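Local coordinates for hemolysin BL lytic component L1 (Bacillus cereus, PDB 7NMQ), which probably acts as one component of the three-part pore-forming enterotoxin haemolysin BL, which lyses host cell membranes, at residues 1-11 / 339-350. Numbering follows the deposited sequence.
Sequences GNYALGPEGLK and DLKAAKESWNDI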
ATOM      1  N   GLY A   1       1.653  17.158 -28.348  1.00 40.15           N
ATOM      2  CA  GLY A   1       0.632  16.886 -29.412  1.00 34.05           C
ATOM      3  C   GLY A   1      -0.515  17.883 -29.379  1.00 32.02           C
ATOM      4  O   GLY A   1      -0.489  18.785 -28.541  1.00 36.70           O
ATOM      5  N   ASN A   2      -1.531  17.718 -30.223  1.00 22.24           N
ATOM      6  CA  ASN A   2      -2.733  18.580 -30.126  1.00 21.02           C
ATOM      7  C   ASN A   2      -3.701  18.075 -29.053  1.00 18.41           C
ATOM      8  O   ASN A   2      -4.463  18.892 -28.569  1.00 20.45           O
ATOM      9  CB  ASN A   2      -3.456  18.674 -31.460  1.00 21.98           C
ATOM     10  CG  ASN A   2      -2.714  19.526 -32.466  1.00 25.13           C
ATOM     11  OD1 ASN A   2      -1.956  20.430 -32.114  1.00 28.76           O
ATOM     12  ND2 ASN A   2      -2.933  19.214 -33.721  1.00 27.34           N
ATOM     13  N   TYR A   3      -3.729  16.775 -28.763  1.00 17.19           N
ATOM     14  CA  TYR A   3      -4.651  16.123 -27.785  1.00 16.53           C
ATOM     15  C   TYR A   3      -3.870  15.115 -26.958  1.00 18.48           C
ATOM     16  O   TYR A   3      -3.172  14.294 -27.500  1.00 20.68           O
ATOM     17  CB  TYR A   3      -5.823  15.474 -28.521  1.00 17.18           C
ATOM     18  CG  TYR A   3      -6.603  16.517 -29.292  1.00 17.83           C
ATOM     19  CD1 TYR A   3      -7.466  17.374 -28.633  1.00 18.07           C
ATOM     20  CD2 TYR A   3      -6.403  16.739 -30.653  1.00 17.37           C
ATOM     21  CE1 TYR A   3      -8.142  18.379 -29.303  1.00 17.94           C
ATOM     22  CE2 TYR A   3      -7.088  17.725 -31.352  1.00 18.00           C
ATOM     23  CZ  TYR A   3      -7.955  18.557 -30.665  1.00 17.29           C
ATOM     24  OH  TYR A   3      -8.565  19.575 -31.339  1.00 18.29           O
ATOM     25  N   ALA A   4      -4.036  15.191 -25.663  1.00 19.05           N
ATOM     26  CA  ALA A   4      -3.340  14.278 -24.721  1.00 18.57           C
ATOM     27  C   ALA A   4      -4.251  13.103 -24.367  1.00 17.19           C
ATOM     28  O   ALA A   4      -5.136  13.280 -23.521  1.00 18.04           O
ATOM     29  CB  ALA A   4      -2.875  15.017 -23.489  1.00 21.14           C
ATOM     30  N   LEU A   5      -4.029  11.935 -24.982  1.00 15.10           N
ATOM     31  CA  LEU A   5      -4.958  10.796 -24.837  1.00 14.46           C
ATOM     32  C   LEU A   5      -4.312   9.663 -24.032  1.00 13.54           C
ATOM     33  O   LEU A   5      -4.955   8.614 -23.905  1.00 13.16           O
ATOM     34  CB  LEU A   5      -5.396  10.309 -26.228  1.00 13.67           C
ATOM     35  CG  LEU A   5      -5.972  11.402 -27.131  1.00 15.27           C
ATOM     36  CD1 LEU A   5      -6.318  10.836 -28.483  1.00 17.15           C
ATOM     37  CD2 LEU A   5      -7.192  12.055 -26.461  1.00 15.67           C
ATOM     38  N   GLY A   6      -3.134   9.903 -23.466  1.00 13.86           N
ATOM     39  CA  GLY A   6      -2.400   8.879 -22.731  1.00 13.68           C
ATOM     40  C   GLY A   6      -2.780   8.835 -21.262  1.00 15.35           C
ATOM     41  O   GLY A   6      -3.659   9.550 -20.788  1.00 16.29           O
ATOM     42  N   PRO A   7      -2.140   7.905 -20.543  1.00 16.26           N
ATOM     43  CA  PRO A   7      -2.478   7.652 -19.131  1.00 16.60           C
ATOM     44  C   PRO A   7      -2.067   8.748 -18.133  1.00 20.21           C
ATOM     45  O   PRO A   7      -2.247   8.582 -16.944  1.00 21.85           O
ATOM     46  CB  PRO A   7      -1.866   6.256 -18.964  1.00 17.67           C
ATOM     47  CG  PRO A   7      -0.733   6.193 -19.892  1.00 18.17           C
ATOM     48  CD  PRO A   7      -1.223   6.918 -21.111  1.00 17.10           C
ATOM     49  N   GLU A   8      -1.535   9.876 -18.577  1.00 22.15           N
ATOM     50  CA  GLU A   8      -1.259  11.034 -17.701  1.00 24.47           C
ATOM     51  C   GLU A   8      -0.355  10.526 -16.553  1.00 20.73           C
ATOM     52  O   GLU A   8       0.626   9.826 -16.844  1.00 23.71           O
ATOM     53  CB  GLU A   8      -2.590  11.659 -17.263  1.00 27.74           C
ATOM     54  CG  GLU A   8      -3.542  11.898 -18.405  1.00 31.45           C
ATOM     55  CD  GLU A   8      -3.626  13.303 -18.940  1.00 32.58           C
ATOM     56  OE1 GLU A   8      -4.764  13.707 -19.162  1.00 31.62           O
ATOM     57  OE2 GLU A   8      -2.572  13.972 -19.143  1.00 39.22           O
ATOM     58  N   GLY A   9      -0.621  10.876 -15.295  1.00 22.13           N
ATOM     59  CA  GLY A   9       0.200  10.484 -14.139  1.00 20.99           C
ATOM     60  C   GLY A   9      -0.181   9.129 -13.572  1.00 18.34           C
ATOM     61  O   GLY A   9       0.196   8.879 -12.404  1.00 19.10           O
ATOM     62  N   LEU A  10      -0.871   8.257 -14.320  1.00 15.54           N
ATOM     63  CA  LEU A  10      -1.251   6.955 -13.714  1.00 14.93           C
ATOM     64  C   LEU A  10      -0.024   6.141 -13.312  1.00 16.98           C
ATOM     65  O   LEU A  10      -0.135   5.414 -12.281  1.00 16.57           O
ATOM     66  CB  LEU A  10      -2.178   6.159 -14.608  1.00 15.30           C
ATOM     67  CG  LEU A  10      -3.581   6.720 -14.714  1.00 15.21           C
ATOM     68  CD1 LEU A  10      -4.343   5.955 -15.794  1.00 16.67           C
ATOM     69  CD2 LEU A  10      -4.317   6.651 -13.388  1.00 16.50           C
ATOM     70  N   LYS A  11       1.082   6.219 -14.006  1.00 17.86           N
ATOM     71  CA  LYS A  11       2.246   5.357 -13.716  1.00 18.58           C
ATOM     72  C   LYS A  11       2.748   5.629 -12.291  1.00 18.31           C
ATOM     73  O   LYS A  11       2.915   4.683 -11.518  1.00 18.25           O
ATOM     74  CB  LYS A  11       3.326   5.585 -14.760  1.00 22.10           C
ATOM     75  CG  LYS A  11       4.210   4.397 -15.043  1.00 27.53           C
ATOM     76  CD  LYS A  11       5.059   4.572 -16.292  1.00 29.82           C
ATOM     77  CE  LYS A  11       5.960   3.374 -16.519  1.00 33.90           C
ATOM     78  NZ  LYS A  11       7.009   3.666 -17.519  1.00 45.54           N
ATOM     79  N   ASP A 339      -1.743  11.711 -32.094  1.00 14.72           N
ATOM     80  CA  ASP A 339      -2.167  11.643 -30.681  1.00 14.93           C
ATOM     81  C   ASP A 339      -2.645  10.227 -30.378  1.00 14.86           C
ATOM     82  O   ASP A 339      -2.358   9.719 -29.275  1.00 15.01           O
ATOM     83  CB  ASP A 339      -3.229  12.710 -30.430  1.00 16.52           C
ATOM     84  CG  ASP A 339      -2.708  14.114 -30.733  1.00 19.91           C
ATOM     85  OD1 ASP A 339      -1.537  14.411 -30.360  1.00 26.96           O
ATOM     86  OD2 ASP A 339      -3.446  14.894 -31.396  1.00 28.17           O
ATOM     87  N   LEU A 340      -3.318   9.581 -31.319  1.00 12.97           N
ATOM     88  CA  LEU A 340      -3.755   8.187 -31.107  1.00 12.64           C
ATOM     89  C   LEU A 340      -2.530   7.286 -30.952  1.00 13.26           C
ATOM     90  O   LEU A 340      -2.577   6.386 -30.103  1.00 14.41           O
ATOM     91  CB  LEU A 340      -4.669   7.698 -32.219  1.00 13.88           C
ATOM     92  CG  LEU A 340      -5.962   8.493 -32.398  1.00 14.69           C
ATOM     93  CD1 LEU A 340      -6.671   8.068 -33.673  1.00 14.92           C
ATOM     94  CD2 LEU A 340      -6.893   8.350 -31.212  1.00 17.19           C
ATOM     95  N   LYS A 341      -1.544   7.466 -31.823  1.00 13.95           N
ATOM     96  CA  LYS A 341      -0.378   6.554 -31.844  1.00 14.60           C
ATOM     97  C   LYS A 341       0.435   6.747 -30.556  1.00 15.60           C
ATOM     98  O   LYS A 341       0.888   5.726 -29.942  1.00 16.35           O
ATOM     99  CB  LYS A 341       0.504   6.831 -33.053  1.00 16.42           C
ATOM    100  CG  LYS A 341       1.753   5.959 -33.118  1.00 20.05           C
ATOM    101  CD  LYS A 341       2.408   5.975 -34.451  1.00 24.60           C
ATOM    102  CE  LYS A 341       3.760   5.295 -34.453  1.00 29.47           C
ATOM    103  NZ  LYS A 341       4.688   5.905 -35.431  1.00 39.86           N
ATOM    104  N   ALA A 342       0.603   7.983 -30.118  1.00 14.90           N
ATOM    105  CA  ALA A 342       1.347   8.282 -28.880  1.00 15.57           C
ATOM    106  C   ALA A 342       0.630   7.601 -27.714  1.00 15.10           C
ATOM    107  O   ALA A 342       1.315   7.001 -26.838  1.00 16.15           O
ATOM    108  CB  ALA A 342       1.533   9.760 -28.645  1.00 15.67           C
ATOM    109  N   ALA A 343      -0.684   7.713 -27.657  1.00 14.47           N
ATOM    110  CA  ALA A 343      -1.467   7.104 -26.567  1.00 14.21           C
ATOM    111  C   ALA A 343      -1.395   5.579 -26.628  1.00 14.63           C
ATOM    112  O   ALA A 343      -1.334   4.931 -25.567  1.00 15.44           O
ATOM    113  CB  ALA A 343      -2.872   7.616 -26.643  1.00 15.09           C
ATOM    114  N   LYS A 344      -1.422   5.015 -27.829  0.50 14.72           N
ATOM    115  CA  LYS A 344      -1.341   3.548 -28.014  0.50 14.90           C
ATOM    116  C   LYS A 344      -0.089   3.067 -27.285  0.50 15.68           C
ATOM    117  O   LYS A 344      -0.174   2.112 -26.490  0.50 15.33           O
ATOM    118  CB  LYS A 344      -1.311   3.225 -29.505  0.50 15.78           C
ATOM    119  CG  LYS A 344      -1.445   1.754 -29.846  0.50 16.70           C
ATOM    120  CD  LYS A 344      -1.118   1.519 -31.301  0.50 18.96           C
ATOM    121  CE  LYS A 344      -1.725   0.248 -31.842  0.50 22.09           C
ATOM    122  NZ  LYS A 344      -1.231  -0.940 -31.119  0.50 23.83           N
ATOM    123  N   GLU A 345       1.032   3.729 -27.559  1.00 16.51           N
ATOM    124  CA  GLU A 345       2.332   3.311 -27.002  1.00 16.90           C
ATOM    125  C   GLU A 345       2.323   3.483 -25.481  1.00 17.96           C
ATOM    126  O   GLU A 345       2.789   2.578 -24.776  1.00 19.23           O
ATOM    127  CB  GLU A 345       3.447   4.059 -27.719  1.00 21.25           C
ATOM    128  CG  GLU A 345       3.556   3.598 -29.167  1.00 25.32           C
ATOM    129  CD  GLU A 345       4.583   4.275 -30.067  1.00 32.40           C
ATOM    130  OE1 GLU A 345       5.550   4.858 -29.526  1.00 40.86           O
ATOM    131  OE2 GLU A 345       4.432   4.196 -31.327  1.00 38.35           O
ATOM    132  N   SER A 346       1.852   4.621 -24.968  0.50 16.34           N
ATOM    133  CA  SER A 346       1.913   4.894 -23.502  0.50 15.74           C
ATOM    134  C   SER A 346       0.956   3.946 -22.750  0.50 15.68           C
ATOM    135  O   SER A 346       1.339   3.358 -21.711  0.50 15.96           O
ATOM    136  CB  SER A 346       1.674   6.352 -23.187  0.50 15.55           C
ATOM    137  OG  SER A 346       0.513   6.862 -23.833  0.50 14.57           O
ATOM    138  N   TRP A 347      -0.230   3.700 -23.283  1.00 15.27           N
ATOM    139  CA  TRP A 347      -1.178   2.734 -22.687  1.00 14.02           C
ATOM    140  C   TRP A 347      -0.579   1.325 -22.699  1.00 15.26           C
ATOM    141  O   TRP A 347      -0.661   0.641 -21.655  1.00 15.91           O
ATOM    142  CB  TRP A 347      -2.543   2.784 -23.358  1.00 13.24           C
ATOM    143  CG  TRP A 347      -3.379   3.919 -22.868  1.00 13.76           C
ATOM    144  CD1 TRP A 347      -3.710   5.072 -23.533  1.00 13.23           C
ATOM    145  CD2 TRP A 347      -3.935   4.043 -21.548  1.00 13.28           C
ATOM    146  NE1 TRP A 347      -4.458   5.877 -22.727  1.00 13.71           N
ATOM    147  CE2 TRP A 347      -4.597   5.281 -21.502  1.00 13.36           C
ATOM    148  CE3 TRP A 347      -3.948   3.193 -20.436  1.00 13.26           C
ATOM    149  CZ2 TRP A 347      -5.288   5.706 -20.392  1.00 14.19           C
ATOM    150  CZ3 TRP A 347      -4.615   3.640 -19.327  1.00 14.77           C
ATOM    151  CH2 TRP A 347      -5.275   4.877 -19.302  1.00 14.35           C
ATOM    152  N   ASN A 348       0.048   0.904 -23.782  1.00 15.70           N
ATOM    153  CA  ASN A 348       0.629  -0.458 -23.809  1.00 16.73           C
ATOM    154  C   ASN A 348       1.729  -0.534 -22.742  1.00 17.21           C
ATOM    155  O   ASN A 348       1.845  -1.580 -22.069  1.00 19.92           O
ATOM    156  CB  ASN A 348       1.147  -0.803 -25.192  1.00 18.15           C
ATOM    157  CG  ASN A 348       1.830  -2.138 -25.167  1.00 21.64           C
ATOM    158  OD1 ASN A 348       1.198  -3.162 -24.910  1.00 24.32           O
ATOM    159  ND2 ASN A 348       3.139  -2.095 -25.299  1.00 26.36           N
ATOM    160  N   ASP A 349       2.438   0.570 -22.528  1.00 17.59           N
ATOM    161  CA  ASP A 349       3.599   0.610 -21.605  1.00 17.93           C
ATOM    162  C   ASP A 349       3.159   0.403 -20.150  1.00 18.70           C
ATOM    163  O   ASP A 349       3.961  -0.043 -19.370  1.00 21.89           O
ATOM    164  CB  ASP A 349       4.384   1.913 -21.775  1.00 20.71           C
ATOM    165  CG  ASP A 349       5.466   2.135 -20.736  1.00 23.27           C
ATOM    166  OD1 ASP A 349       6.510   1.494 -20.850  1.00 28.70           O
ATOM    167  OD2 ASP A 349       5.235   2.929 -19.785  1.00 30.01           O
ATOM    168  N   ILE A 350       1.927   0.717 -19.790  1.00 17.84           N
ATOM    169  CA  ILE A 350       1.452   0.636 -18.386  1.00 16.80           C
ATOM    170  C   ILE A 350       0.770  -0.710 -18.130  1.00 16.27           C
ATOM    171  O   ILE A 350       0.524  -1.029 -16.975  1.00 16.78           O
ATOM    172  CB  ILE A 350       0.531   1.831 -18.084  1.00 17.45           C
ATOM    173  CG1 ILE A 350       0.475   2.148 -16.606  1.00 19.85           C
ATOM    174  CG2 ILE A 350      -0.858   1.642 -18.645  1.00 18.43           C
ATOM    175  CD1 ILE A 350      -0.337   3.369 -16.304  1.00 20.27           C
TER
HETATM  176  O   HOH W   1      -1.904  11.208 -26.962  1.00 16.76           O
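From Tyr3 to Lys11 the N-terminal segment runs alongside helix 339-350 in the same direction, coming closest where Gly6 CA lies 4.3 Å from Ala343 CA. Pro7 lays CB over the six-membered ring of Trp347, a CH-pi contact 3.6 Å from the centroid and only 7° off the normal. At the edge of the same indole, Trp347 NE1 donates to Leu5 O (3.0 Å, 158°), meeting a lone pair in the carbonyl plane; Tyr318 OH also binds this oxygen. Tyr87 and Phe91 of helix 45-103 pack against the indole. Leu5 CB rests on Ala343 CB, and Leu5 CD1 meets Leu340 CD2 at 3.7 Å. Asp339 turns its carboxylate to the start of the chain, where Asn2 N makes a weak bond to OD1, and a water accepts from Leu5 N and also lies within hydrogen-bonding distance of Asp339 O. At the far end Leu10 CB touches Ile350 CD1, and the extended Lys11 chain carries NZ to the syn lone pair of Asp349 OD2 (3.0 Å), a salt bridge. The contact thus fastens the N-terminal arm, whose type II' turn from Pro7 to Leu10 leads into helix 10-33, onto helix 330-357 in the elongated helical bundle of ClyA-like toxins.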